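Local coordinates for protein AxyAgu115A (Amphibacillus xylanus NBRC 15112, PDB 6NPS) that probably hydrolyses alpha-linked glucuronic acid side groups from arabinoglucuronoxylan, as a family GH115 alpha-glucuronidase, at residues A[118-122]-A[236-241]; A[660-666]-A[707-713]; A[876-880]-A[891-895]. The protein carries 3 engineered substitutions. One frame throughout, in Å; residues are numbered along the deposited sequence.

Contact 1: residues A[118-122]-A[236-241]; sequences SDKRG and DEYGVI
A Schellman motif closing helix 230-238 of the TIM-barrel domain meets the first turn of helix 120-133, which follows strand 109-117 of the N-terminal mixed sheet, so two helix ends join neighbouring parts of the fold. In residues 118-122, Asp119 is the N-cap: with chi1 in p, its OD1 accepts from Gly122 N at 2.8 Å, while the helix starts at Lys120. In residues 236-241, helical geometry lasts through Tyr238 and Gly239 turns to phi/psi 75/23 as the C-prime residue of the Schellman motif; Gly239 N makes a weak bond to Asp236 O of 3.2 Å. From there the chain enters strand 241-242, one of the parallel strands of the barrel, beside strand 212-214. The closest CA approach runs from Arg121 CA to Gly239 CA, 6.4 Å. Lys120, with CA-CB directed toward the other segment and chi angles t, t, p, t, carries NZ to the carbonyl-rich helix end, donating to Asp236 O and to Glu237 O, each at 3.1 Å. Its CE lies 3.8 Å from Gly239 CA; a beta carbon there would come tight against it, besides being jammed against the preceding carbonyl, so glycine suits both the turn and the contact. Arg121 leaves sideways and bends back through m, t, m. Its guanidinium also forms salt bridges with Glu95 and Glu295, joining both parts of the fold. Ile241 CG1 lies over one guanidinium face, 3.7 Å from Arg121 NH1, and near the guanidinium plane that same NH1 donates to Gly239 O at 2.7 Å.

Contact 2: residues A[660-666]-A[707-713]; sequences PVNKPRL and VSEKKAE
Residues 707-713 cross between two beta-sheets, leaving strand 700-706 and entering strand 712-718, and residues 660-666 curl along them before strand 666-670. Val707 has its CA-CB bond directed toward residues 660-666: CG2 lies 3.6 Å from Val661 CG2 and 3.5 Å from Arg665 CB. Its carbonyl O accepts from Val661 N at 3.1 Å and receives a CA-H...O contact from Pro660 CA at 3.5 Å. Ser708 (chi1 p) forms an ST turn, OG accepting from Lys710 N at 3.1 Å; its CA is 4.4 Å from Pro660 CA, and its N donates to water 2 (3.0 Å), which donates to Arg665 O (2.5 Å). At Glu709, water 1 accepts from N (3.0 Å) and donates to Val661 O (2.9 Å), while CD lies 3.6 Å from Pro660 CG. Lys710 reaches Asn662 O with NZ at 3.0 Å. Lys711 O lies 3.6 Å from CB of Pro664, the centre of an inverse gamma turn closed by Arg665 N to Lys663 O (2.8 Å). Ala712 CB then packs against Pro664 CB (4.1 Å) and Leu666 CG (3.6 Å). Arg665 itself pairs with Glu678 and bonds to Asn650 of the second subunit. Across the segments, main-chain carbonyls accept from one backbone NH, one lysine ammonium and two bridging waters, so the polar part depends little on side-chain identity apart from Lys710.

Contact 3: residues A[876-880]-A[891-895]; sequences GTMYA and VINVL
This beta hairpin of strands 879-884 and 890-893 lies within the C-terminal GH115 family region, its segments running antiparallel with end-to-end directions 133° apart. Gly876 opens the first segment at phi/psi 67/29, a positive phi that favours glycine; its O lies 3.8 Å from Leu895 CD1, a methyl that also lies 4.1 Å from Thr877 C. Met878, extended with chi1 and chi2 both t, sets CB 4.1 Å from Leu895 CD1 and CG 3.9 Å from Val894 CG2. Its carbonyl O accepts from Val894 N at 2.9 Å, whereas its N is buried without a polar partner. Tyr879 forms a non-hydrogen-bonded pair with Asn893, CA to CA 4.6 Å, and both side chains lie on the same sheet face. With chi1 in m, its ring passes Asn893, CE2 being 4.0 Å from CB, and Tyr879 CB touches Val891 CG1 at 3.7 Å; Tyr879 N points away from residues 891-895 and hydrogen-bonds Ser936 OG. Ala880 and Ile892 form the hydrogen-bonded pair, CA to CA 5.6 Å, with their side chains on the face opposite Tyr879 and Asn893: Ala880 N donates to Ile892 O at 3.0 Å, and Ile892 N to Ala880 O at 2.9 Å. Ala880 CB reaches Val894 CG1 at 4.1 Å, and Val894 packs on Thr917 of strand 915-923. As the second strand ends, Asn893 (chi1 t) makes an Asx turn, its OD1 accepting from Leu895 N at 3.0 Å.

The three contacts follow one another along the chain, each closing before the next opens, and none touches another. Contact 1 joins the N-terminal mixed sheet region to the parallel-stranded barrel; contact 2 lies at the connection between two later beta-sheets; contact 3 belongs to the beta-sheet structure of the C-terminal region. Centres of contacts 1 and 2 are 76 Å apart, on opposite sides of the chain's centre, while contact 3 is 46 Å from contact 1 and 56 Å from contact 2, centre to centre. Contact 2 alone is within reach of the second subunit. Together they sample separate parts of an elongated multidomain enzyme.

Contact 1: residues A[118-122]-A[236-241]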
loop_
_atom_site.group_PDB
_atom_site.type_symbol
_atom_site.label_atom_id
_atom_site.label_comp_id
_atom_site.label_asym_id
_atom_site.label_seq_id
_atom_site.Cartn_x
_atom_site.Cartn_y
_atom_site.Cartn_z
ATOM N N SER A 118 -5.996 -57.823 -30.150
ATOM C CA SER A 118 -7.009 -58.659 -29.503
ATOM C C SER A 118 -8.410 -58.135 -29.755
ATOM O O SER A 118 -9.381 -58.895 -29.651
ATOM C CB SER A 118 -6.774 -58.718 -27.998
ATOM O OG SER A 118 -6.983 -57.413 -27.426
ATOM N N ASP A 119 -8.521 -56.862 -30.079
ATOM C CA ASP A 119 -9.791 -56.166 -30.287
ATOM C C ASP A 119 -9.434 -54.919 -31.093
ATOM O O ASP A 119 -8.269 -54.714 -31.443
ATOM C CB ASP A 119 -10.482 -55.861 -28.941
ATOM C CG ASP A 119 -9.537 -55.097 -27.925
ATOM O OD1 ASP A 119 -8.620 -54.365 -28.361
ATOM O OD2 ASP A 119 -9.713 -55.222 -26.681
ATOM N N LYS A 120 -10.418 -54.066 -31.374
ATOM C CA LYS A 120 -10.158 -52.915 -32.236
ATOM C C LYS A 120 -9.033 -52.030 -31.686
ATOM O O LYS A 120 -8.079 -51.684 -32.408
ATOM C CB LYS A 120 -11.430 -52.102 -32.419
ATOM C CG LYS A 120 -11.152 -50.730 -32.986
ATOM C CD LYS A 120 -12.367 -50.149 -33.690
ATOM C CE LYS A 120 -13.573 -50.174 -32.807
ATOM N NZ LYS A 120 -14.793 -49.703 -33.529
ATOM N N ARG A 121 -9.132 -51.629 -30.411
ATOM C CA ARG A 121 -8.140 -50.693 -29.893
ATOM C C ARG A 121 -6.756 -51.344 -29.754
ATOM O O ARG A 121 -5.740 -50.662 -29.938
ATOM C CB ARG A 121 -8.627 -50.103 -28.553
ATOM C CG ARG A 121 -9.640 -48.930 -28.684
ATOM C CD ARG A 121 -9.984 -48.320 -27.287
ATOM N NE ARG A 121 -10.667 -49.290 -26.428
ATOM C CZ ARG A 121 -11.965 -49.562 -26.538
ATOM N NH1 ARG A 121 -12.700 -48.923 -27.449
ATOM N NH2 ARG A 121 -12.531 -50.471 -25.742
ATOM N N GLY A 122 -6.698 -52.643 -29.432
ATOM C CA GLY A 122 -5.432 -53.362 -29.455
ATOM C C GLY A 122 -4.760 -53.304 -30.815
ATOM O O GLY A 122 -3.540 -53.142 -30.907
ATOM N N ASP A 236 -17.026 -43.647 -32.459
ATOM C CA ASP A 236 -17.402 -45.052 -32.389
ATOM C C ASP A 236 -16.643 -45.884 -33.419
ATOM O O ASP A 236 -16.256 -47.015 -33.135
ATOM C CB ASP A 236 -18.899 -45.165 -32.605
ATOM C CG ASP A 236 -19.366 -46.598 -32.661
ATOM O OD1 ASP A 236 -19.487 -47.223 -31.575
ATOM O OD2 ASP A 236 -19.609 -47.085 -33.787
ATOM N N GLU A 237 -16.421 -45.338 -34.617
ATOM C CA GLU A 237 -15.604 -46.019 -35.622
ATOM C C GLU A 237 -14.173 -46.269 -35.117
ATOM O O GLU A 237 -13.619 -47.366 -35.272
ATOM C CB GLU A 237 -15.593 -45.188 -36.899
ATOM C CG GLU A 237 -14.974 -45.878 -38.075
ATOM C CD GLU A 237 -15.110 -45.090 -39.363
ATOM O OE1 GLU A 237 -15.292 -43.849 -39.307
ATOM O OE2 GLU A 237 -15.034 -45.725 -40.438
ATOM N N TYR A 238 -13.556 -45.260 -34.516
ATOM C CA TYR A 238 -12.215 -45.423 -33.999
ATOM C C TYR A 238 -12.166 -46.199 -32.687
ATOM O O TYR A 238 -11.070 -46.570 -32.255
ATOM C CB TYR A 238 -11.582 -44.061 -33.763
ATOM C CG TYR A 238 -11.039 -43.335 -34.981
ATOM C CD1 TYR A 238 -10.123 -43.950 -35.850
ATOM C CD2 TYR A 238 -11.404 -42.025 -35.236
ATOM C CE1 TYR A 238 -9.611 -43.266 -36.940
ATOM C CE2 TYR A 238 -10.906 -41.343 -36.314
ATOM C CZ TYR A 238 -10.010 -41.953 -37.169
ATOM O OH TYR A 238 -9.525 -41.248 -38.246
ATOM N N GLY A 239 -13.298 -46.424 -32.024
ATOM C CA GLY A 239 -13.253 -47.011 -30.696
ATOM C C GLY A 239 -12.804 -46.050 -29.615
ATOM O O GLY A 239 -12.327 -46.497 -28.571
ATOM N N VAL A 240 -12.939 -44.742 -29.829
ATOM C CA VAL A 240 -12.836 -43.768 -28.748
ATOM C C VAL A 240 -14.139 -43.836 -27.952
ATOM O O VAL A 240 -15.209 -43.536 -28.480
ATOM C CB VAL A 240 -12.581 -42.358 -29.287
ATOM C CG1 VAL A 240 -12.664 -41.302 -28.152
ATOM C CG2 VAL A 240 -11.230 -42.316 -30.003
ATOM N N ILE A 241 -14.051 -44.249 -26.688
ATOM C CA ILE A 241 -15.219 -44.392 -25.820
ATOM C C ILE A 241 -15.627 -43.000 -25.358
ATOM O O ILE A 241 -14.822 -42.270 -24.767
ATOM C CB ILE A 241 -14.893 -45.290 -24.614
ATOM C CG1 ILE A 241 -14.274 -46.637 -25.053
ATOM C CG2 ILE A 241 -16.086 -45.525 -23.761
ATOM C CD1 ILE A 241 -13.543 -47.351 -23.902
#

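Contact 2: residues A[660-666]-A[707-713]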
loop_
_atom_site.group_PDB
_atom_site.type_symbol
_atom_site.label_atom_id
_atom_site.label_comp_id
_atom_site.label_asym_id
_atom_site.label_seq_id
_atom_site.Cartn_x
_atom_site.Cartn_y
_atom_site.Cartn_z
ATOM N N PRO A 660 13.977 12.519 -7.653
ATOM C CA PRO A 660 15.165 12.656 -6.773
ATOM C C PRO A 660 14.962 13.677 -5.671
ATOM O O PRO A 660 14.372 14.719 -5.878
ATOM C CB PRO A 660 16.273 13.123 -7.724
ATOM C CG PRO A 660 15.691 13.084 -9.106
ATOM C CD PRO A 660 14.202 12.999 -9.026
ATOM N N VAL A 661 15.543 13.413 -4.501
ATOM C CA VAL A 661 15.514 14.429 -3.456
ATOM C C VAL A 661 16.662 15.419 -3.668
ATOM O O VAL A 661 17.555 15.191 -4.488
ATOM C CB VAL A 661 15.601 13.793 -2.056
ATOM C CG1 VAL A 661 14.381 12.862 -1.827
ATOM C CG2 VAL A 661 16.930 13.029 -1.909
ATOM N N ASN A 662 16.667 16.486 -2.891
ATOM C CA ASN A 662 17.625 17.590 -3.066
ATOM C C ASN A 662 19.014 17.293 -2.497
ATOM O O ASN A 662 20.021 17.648 -3.119
ATOM C CB ASN A 662 17.087 18.852 -2.415
ATOM C CG ASN A 662 15.792 19.360 -3.084
ATOM O OD1 ASN A 662 15.602 19.212 -4.286
ATOM N ND2 ASN A 662 14.917 19.992 -2.290
ATOM N N LYS A 663 19.112 16.654 -1.264
ATOM C CA LYS A 663 20.455 16.535 -0.681
ATOM C C LYS A 663 21.155 15.279 -1.181
ATOM O O LYS A 663 20.498 14.290 -1.513
ATOM C CB LYS A 663 20.376 16.490 0.838
ATOM C CG LYS A 663 20.161 17.844 1.490
ATOM C CD LYS A 663 20.135 17.730 3.004
ATOM C CE LYS A 663 19.613 19.026 3.652
ATOM N NZ LYS A 663 18.938 19.952 2.674
ATOM N N PRO A 664 22.522 15.272 -1.230
ATOM C CA PRO A 664 23.265 14.088 -1.730
ATOM C C PRO A 664 23.329 12.960 -0.708
ATOM O O PRO A 664 24.365 12.632 -0.094
ATOM C CB PRO A 664 24.648 14.676 -2.050
ATOM C CG PRO A 664 24.798 15.778 -1.115
ATOM C CD PRO A 664 23.421 16.404 -0.960
ATOM N N ARG A 665 22.191 12.338 -0.521
ATOM C CA ARG A 665 22.015 11.297 0.462
ATOM C C ARG A 665 22.254 9.941 -0.185
ATOM O O ARG A 665 22.066 9.746 -1.401
ATOM C CB ARG A 665 20.589 11.360 1.054
ATOM C CG ARG A 665 20.248 12.630 1.772
ATOM C CD ARG A 665 18.701 12.995 1.726
ATOM N NE ARG A 665 17.858 11.792 1.825
ATOM C CZ ARG A 665 16.529 11.810 1.755
ATOM N NH1 ARG A 665 15.922 12.982 1.560
ATOM N NH2 ARG A 665 15.822 10.650 1.832
ATOM N N LEU A 666 22.633 8.981 0.662
ATOM C CA LEU A 666 22.933 7.636 0.227
ATOM C C LEU A 666 22.280 6.654 1.185
ATOM O O LEU A 666 22.420 6.777 2.409
ATOM C CB LEU A 666 24.472 7.409 0.220
ATOM C CG LEU A 666 25.250 8.135 -0.873
ATOM C CD1 LEU A 666 26.777 7.825 -0.671
ATOM C CD2 LEU A 666 24.786 7.689 -2.257
ATOM N N VAL A 707 19.662 8.356 -3.769
ATOM C CA VAL A 707 18.307 8.888 -3.699
ATOM C C VAL A 707 18.196 10.227 -4.374
ATOM O O VAL A 707 17.084 10.726 -4.526
ATOM C CB VAL A 707 17.808 9.008 -2.245
ATOM C CG1 VAL A 707 17.772 7.641 -1.593
ATOM C CG2 VAL A 707 18.695 9.952 -1.475
ATOM N N SER A 708 19.311 10.848 -4.742
ATOM C CA SER A 708 19.322 12.132 -5.432
ATOM C C SER A 708 20.059 11.996 -6.765
ATOM O O SER A 708 20.698 10.977 -7.046
ATOM C CB SER A 708 20.008 13.193 -4.577
ATOM O OG SER A 708 21.408 12.965 -4.725
ATOM N N GLU A 709 20.010 13.053 -7.574
ATOM C CA GLU A 709 20.789 13.111 -8.802
ATOM C C GLU A 709 22.100 13.876 -8.621
ATOM O O GLU A 709 22.711 14.282 -9.611
ATOM C CB GLU A 709 19.955 13.715 -9.929
ATOM C CG GLU A 709 19.322 12.632 -10.788
ATOM C CD GLU A 709 18.236 13.144 -11.718
ATOM O OE1 GLU A 709 17.517 12.299 -12.306
ATOM O OE2 GLU A 709 18.106 14.383 -11.861
ATOM N N LYS A 710 22.561 14.039 -7.382
ATOM C CA LYS A 710 23.793 14.748 -7.056
ATOM C C LYS A 710 24.930 13.759 -6.843
ATOM O O LYS A 710 24.716 12.587 -6.523
ATOM C CB LYS A 710 23.609 15.598 -5.803
ATOM C CG LYS A 710 23.174 17.008 -6.102
ATOM C CD LYS A 710 21.743 17.242 -5.749
ATOM C CE LYS A 710 21.396 18.722 -5.857
ATOM N NZ LYS A 710 19.932 18.951 -5.854
ATOM N N LYS A 711 26.158 14.234 -7.013
ATOM C CA LYS A 711 27.266 13.331 -6.731
ATOM C C LYS A 711 27.401 13.185 -5.217
ATOM O O LYS A 711 27.302 14.164 -4.465
ATOM C CB LYS A 711 28.569 13.802 -7.397
ATOM C CG LYS A 711 28.881 15.269 -7.292
ATOM C CD LYS A 711 29.611 15.595 -5.985
ATOM C CE LYS A 711 29.884 17.092 -5.821
ATOM N NZ LYS A 711 29.926 17.493 -4.381
ATOM N N ALA A 712 27.531 11.950 -4.764
ATOM C CA ALA A 712 27.586 11.640 -3.339
ATOM C C ALA A 712 28.745 10.684 -3.110
ATOM O O ALA A 712 28.721 9.574 -3.639
ATOM C CB ALA A 712 26.278 10.987 -2.883
ATOM N N GLU A 713 29.746 11.106 -2.346
ATOM C CA GLU A 713 30.901 10.258 -2.051
ATOM C C GLU A 713 30.690 9.458 -0.773
ATOM O O GLU A 713 30.114 9.954 0.197
ATOM C CB GLU A 713 32.173 11.107 -1.890
ATOM C CG GLU A 713 32.580 11.881 -3.123
ATOM C CD GLU A 713 33.960 12.526 -2.980
ATOM O OE1 GLU A 713 34.888 11.852 -2.473
ATOM O OE2 GLU A 713 34.113 13.708 -3.372
HETATM O O HOH W 1 18.777 15.679 -7.020
HETATM O O HOH W 2 22.123 10.532 -3.739
#

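Contact 3: residues A[876-880]-A[891-895]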
loop_
_atom_site.group_PDB
_atom_site.type_symbol
_atom_site.label_atom_id
_atom_site.label_comp_id
_atom_site.label_asym_id
_atom_site.label_seq_id
_atom_site.Cartn_x
_atom_site.Cartn_y
_atom_site.Cartn_z
ATOM N N GLY A 876 -11.706 -36.338 7.772
ATOM C CA GLY A 876 -11.187 -34.989 7.624
ATOM C C GLY A 876 -10.052 -34.605 8.551
ATOM O O GLY A 876 -9.901 -33.414 8.868
ATOM N N THR A 877 -9.236 -35.575 8.978
ATOM C CA THR A 877 -8.072 -35.335 9.832
ATOM C C THR A 877 -6.792 -35.806 9.134
ATOM O O THR A 877 -6.826 -36.613 8.202
ATOM C CB THR A 877 -8.217 -36.074 11.181
ATOM O OG1 THR A 877 -8.508 -37.455 10.939
ATOM C CG2 THR A 877 -9.351 -35.483 12.011
ATOM N N MET A 878 -5.651 -35.312 9.605
ATOM C CA MET A 878 -4.362 -35.824 9.140
ATOM C C MET A 878 -3.330 -35.684 10.253
ATOM O O MET A 878 -3.057 -34.570 10.710
ATOM C CB MET A 878 -3.900 -35.090 7.877
ATOM C CG MET A 878 -2.651 -35.691 7.273
ATOM S SD MET A 878 -2.134 -34.825 5.783
ATOM C CE MET A 878 -3.591 -35.003 4.731
ATOM N N TYR A 879 -2.749 -36.798 10.687
ATOM C CA TYR A 879 -1.874 -36.797 11.853
ATOM C C TYR A 879 -0.428 -37.117 11.480
ATOM O O TYR A 879 -0.163 -37.814 10.494
ATOM C CB TYR A 879 -2.351 -37.811 12.891
ATOM C CG TYR A 879 -3.715 -37.504 13.462
ATOM C CD1 TYR A 879 -4.839 -38.196 13.037
ATOM C CD2 TYR A 879 -3.881 -36.516 14.423
ATOM C CE1 TYR A 879 -6.105 -37.910 13.555
ATOM C CE2 TYR A 879 -5.142 -36.214 14.945
ATOM C CZ TYR A 879 -6.246 -36.916 14.508
ATOM O OH TYR A 879 -7.489 -36.630 15.033
ATOM N N ALA A 880 0.504 -36.604 12.291
ATOM C CA ALA A 880 1.898 -37.025 12.256
ATOM C C ALA A 880 2.370 -37.178 13.696
ATOM O O ALA A 880 1.757 -36.645 14.626
ATOM C CB ALA A 880 2.756 -36.026 11.468
ATOM N N VAL A 891 1.141 -37.188 19.006
ATOM C CA VAL A 891 0.475 -37.303 17.716
ATOM C C VAL A 891 -0.331 -36.025 17.485
ATOM O O VAL A 891 -1.237 -35.705 18.258
ATOM C CB VAL A 891 -0.403 -38.556 17.670
ATOM C CG1 VAL A 891 -1.131 -38.639 16.333
ATOM C CG2 VAL A 891 0.461 -39.785 17.927
ATOM N N ILE A 892 0.035 -35.267 16.455
ATOM C CA ILE A 892 -0.462 -33.912 16.255
ATOM C C ILE A 892 -1.255 -33.875 14.963
ATOM O O ILE A 892 -0.908 -34.550 13.990
ATOM C CB ILE A 892 0.666 -32.846 16.217
ATOM C CG1 ILE A 892 1.651 -33.123 15.086
ATOM C CG2 ILE A 892 1.414 -32.728 17.559
ATOM C CD1 ILE A 892 2.317 -31.872 14.555
ATOM N N ASN A 893 -2.330 -33.088 14.965
ATOM C CA ASN A 893 -3.117 -32.812 13.773
ATOM C C ASN A 893 -2.423 -31.716 12.991
ATOM O O ASN A 893 -2.220 -30.621 13.522
ATOM C CB ASN A 893 -4.535 -32.387 14.172
ATOM C CG ASN A 893 -5.470 -32.157 12.969
ATOM O OD1 ASN A 893 -5.097 -32.325 11.804
ATOM N ND2 ASN A 893 -6.722 -31.798 13.271
ATOM N N VAL A 894 -2.094 -31.981 11.723
ATOM C CA VAL A 894 -1.331 -31.010 10.942
ATOM C C VAL A 894 -2.249 -30.106 10.125
ATOM O O VAL A 894 -1.773 -29.301 9.318
ATOM C CB VAL A 894 -0.304 -31.694 10.010
ATOM C CG1 VAL A 894 0.675 -32.541 10.822
ATOM C CG2 VAL A 894 -1.000 -32.525 8.939
ATOM N N LEU A 895 -3.553 -30.211 10.331
ATOM C CA LEU A 895 -4.551 -29.382 9.640
ATOM C C LEU A 895 -5.128 -28.288 10.549
ATOM O O LEU A 895 -5.162 -28.446 11.769
ATOM C CB LEU A 895 -5.718 -30.242 9.137
ATOM C CG LEU A 895 -5.344 -31.277 8.079
ATOM C CD1 LEU A 895 -6.578 -32.024 7.649
ATOM C CD2 LEU A 895 -4.715 -30.604 6.909
#